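Local coordinates for protein transcriptional regulator, ROK family (PDB 1Z05) that probably binds DNA as a transcriptional regulator of carbohydrate metabolism, as a zinc-containing ROK-family homologue of E. coli Mlc, at residues A68-T71 against K72-E76. Sequence-based numbering, arbitrary orientation.
Sequences ASIT and KITRE. With SO4 (sulfate ion), chain G.
R75 N donates to T71 O at 2.9 Å, the last of four successive backbone bonds, each from N of residue i+4 to O of residue i, that join 68-71 to 72-75 in helix 67-79, probably the recognition helix of a winged helix-turn-helix, since helix 56-63 precedes it and strands 83-86 and 99-103 follow. R75 CB rests 3.2 Å from T71 O; chi1 (-178°) sets CG beside O4 of a sulfate, probably from the crystallisation liquor, and bends at chi2 and chi3 carry CD and NE round it. NE donates to O4 at 2.7 Å, a bent bond (141° at the hydrogen), with O4 near the guanidinium plane, at its edge; NH1 makes a long, weak ion pair with D79. T71 gives the anion only methyl contact through CG2, its OG1 bonding back to P67 O. The arginine's length and charge suit a site that could meet a DNA backbone phosphate. I70 and I73 pack on V44 of helix 35-51, and I70 also on helix 56-63. Buried T74 turns OG1 (chi1 52°) to within 2.8 Å of I70 O, and R56 NE bonds it weakly. K72, bent at chi3, reaches back along the helix; one water lies 2.7 Å from S69 OG and weakly accepts from K72 NZ at 3.2 Å.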
ATOM      1  N   ALA A  68       4.299 -34.236   6.269  1.00 40.19           N
ATOM      2  CA  ALA A  68       3.515 -34.716   5.127  1.00 40.52           C
ATOM      3  C   ALA A  68       3.395 -33.663   4.020  1.00 40.34           C
ATOM      4  O   ALA A  68       3.509 -33.985   2.834  1.00 39.80           O
ATOM      5  CB  ALA A  68       2.126 -35.195   5.586  1.00 40.31           C
ATOM      6  N   SER A  69       3.175 -32.410   4.415  1.00 40.59           N
ATOM      7  CA  SER A  69       3.076 -31.304   3.471  1.00 41.06           C
ATOM      8  C   SER A  69       4.437 -30.999   2.878  1.00 40.06           C
ATOM      9  O   SER A  69       4.548 -30.786   1.673  1.00 40.84           O
ATOM     10  CB  SER A  69       2.513 -30.049   4.144  1.00 40.71           C
ATOM     11  OG  SER A  69       1.258 -30.310   4.739  1.00 46.05           O
ATOM     12  N   ILE A  70       5.465 -30.973   3.725  1.00 40.20           N
ATOM     13  CA  ILE A  70       6.847 -30.745   3.272  1.00 40.03           C
ATOM     14  C   ILE A  70       7.234 -31.812   2.244  1.00 39.81           C
ATOM     15  O   ILE A  70       7.791 -31.498   1.203  1.00 40.81           O
ATOM     16  CB  ILE A  70       7.865 -30.707   4.465  1.00 40.21           C
ATOM     17  CG1 ILE A  70       7.615 -29.495   5.373  1.00 41.14           C
ATOM     18  CG2 ILE A  70       9.327 -30.710   3.974  1.00 40.32           C
ATOM     19  CD1 ILE A  70       7.638 -28.144   4.677  1.00 39.63           C
ATOM     20  N   THR A  71       6.897 -33.066   2.531  1.00 39.99           N
ATOM     21  CA  THR A  71       7.193 -34.178   1.623  1.00 40.08           C
ATOM     22  C   THR A  71       6.547 -33.986   0.241  1.00 39.53           C
ATOM     23  O   THR A  71       7.231 -34.083  -0.778  1.00 38.90           O
ATOM     24  CB  THR A  71       6.791 -35.519   2.267  1.00 40.42           C
ATOM     25  OG1 THR A  71       7.624 -35.739   3.411  1.00 40.43           O
ATOM     26  CG2 THR A  71       6.933 -36.695   1.292  1.00 40.83           C
ATOM     27  N   LYS A  72       5.246 -33.694   0.224  1.00 38.51           N
ATOM     28  CA  LYS A  72       4.503 -33.471  -1.017  1.00 38.79           C
ATOM     29  C   LYS A  72       5.057 -32.298  -1.830  1.00 37.54           C
ATOM     30  O   LYS A  72       5.234 -32.421  -3.038  1.00 36.54           O
ATOM     31  CB  LYS A  72       3.004 -33.276  -0.741  1.00 39.09           C
ATOM     32  CG  LYS A  72       2.277 -34.561  -0.363  1.00 40.13           C
ATOM     33  CD  LYS A  72       0.750 -34.403  -0.369  1.00 41.92           C
ATOM     34  CE  LYS A  72       0.257 -33.642   0.852  1.00 44.86           C
ATOM     35  NZ  LYS A  72      -1.196 -33.876   1.109  1.00 46.96           N
ATOM     36  N   ILE A  73       5.343 -31.179  -1.164  1.00 36.89           N
ATOM     37  CA  ILE A  73       5.908 -30.006  -1.833  1.00 37.61           C
ATOM     38  C   ILE A  73       7.306 -30.280  -2.407  1.00 38.53           C
ATOM     39  O   ILE A  73       7.561 -29.997  -3.584  1.00 40.05           O
ATOM     40  CB  ILE A  73       5.947 -28.754  -0.910  1.00 36.86           C
ATOM     41  CG1 ILE A  73       4.516 -28.279  -0.596  1.00 40.00           C
ATOM     42  CG2 ILE A  73       6.756 -27.634  -1.565  1.00 34.34           C
ATOM     43  CD1 ILE A  73       4.383 -27.464   0.690  1.00 40.01           C
ATOM     44  N   THR A  74       8.205 -30.816  -1.584  1.00 38.66           N
ATOM     45  CA  THR A  74       9.565 -31.088  -2.051  1.00 39.21           C
ATOM     46  C   THR A  74       9.594 -32.129  -3.162  1.00 39.39           C
ATOM     47  O   THR A  74      10.407 -32.028  -4.074  1.00 40.32           O
ATOM     48  CB  THR A  74      10.522 -31.533  -0.916  1.00 38.92           C
ATOM     49  OG1 THR A  74       9.947 -32.626  -0.191  1.00 39.86           O
ATOM     50  CG2 THR A  74      10.825 -30.376   0.031  1.00 38.97           C
ATOM     51  N   ARG A  75       8.719 -33.134  -3.084  1.00 40.10           N
ATOM     52  CA  ARG A  75       8.681 -34.167  -4.115  1.00 39.68           C
ATOM     53  C   ARG A  75       8.329 -33.581  -5.489  1.00 38.98           C
ATOM     54  O   ARG A  75       8.970 -33.917  -6.486  1.00 36.55           O
ATOM     55  CB  ARG A  75       7.742 -35.319  -3.716  1.00 40.10           C
ATOM     56  CG  ARG A  75       7.648 -36.511  -4.700  1.00 44.49           C
ATOM     57  CD  ARG A  75       9.008 -37.021  -5.222  1.00 50.75           C
ATOM     58  NE  ARG A  75      10.054 -37.083  -4.200  1.00 54.28           N
ATOM     59  CZ  ARG A  75      11.346 -37.279  -4.456  1.00 57.40           C
ATOM     60  NH1 ARG A  75      11.767 -37.442  -5.705  1.00 59.30           N
ATOM     61  NH2 ARG A  75      12.220 -37.315  -3.462  1.00 56.40           N
ATOM     62  N   GLU A  76       7.305 -32.723  -5.538  1.00 39.02           N
ATOM     63  CA  GLU A  76       6.959 -32.029  -6.781  1.00 40.21           C
ATOM     64  C   GLU A  76       8.124 -31.150  -7.267  1.00 39.09           C
ATOM     65  O   GLU A  76       8.426 -31.128  -8.460  1.00 39.14           O
ATOM     66  CB  GLU A  76       5.670 -31.202  -6.647  1.00 39.77           C
ATOM     67  CG  GLU A  76       4.430 -32.024  -6.313  1.00 46.31           C
ATOM     68  CD  GLU A  76       3.127 -31.443  -6.865  1.00 53.78           C
ATOM     69  OE1 GLU A  76       3.159 -30.393  -7.552  1.00 56.37           O
ATOM     70  OE2 GLU A  76       2.061 -32.051  -6.610  1.00 55.27           O
TER
HETATM   71  S   SO4 G 411       9.542 -38.851  -0.973  0.50 55.55           S
HETATM   72  O1  SO4 G 411      10.145 -39.917  -1.772  0.50 53.26           O
HETATM   73  O2  SO4 G 411       8.529 -39.427  -0.094  0.50 54.66           O
HETATM   74  O3  SO4 G 411      10.581 -38.180  -0.190  0.50 54.41           O
HETATM   75  O4  SO4 G 411       8.895 -37.874  -1.844  0.50 54.85           O
HETATM   76  O   HOH W   1      -0.197 -32.302   3.764  1.00 62.27           O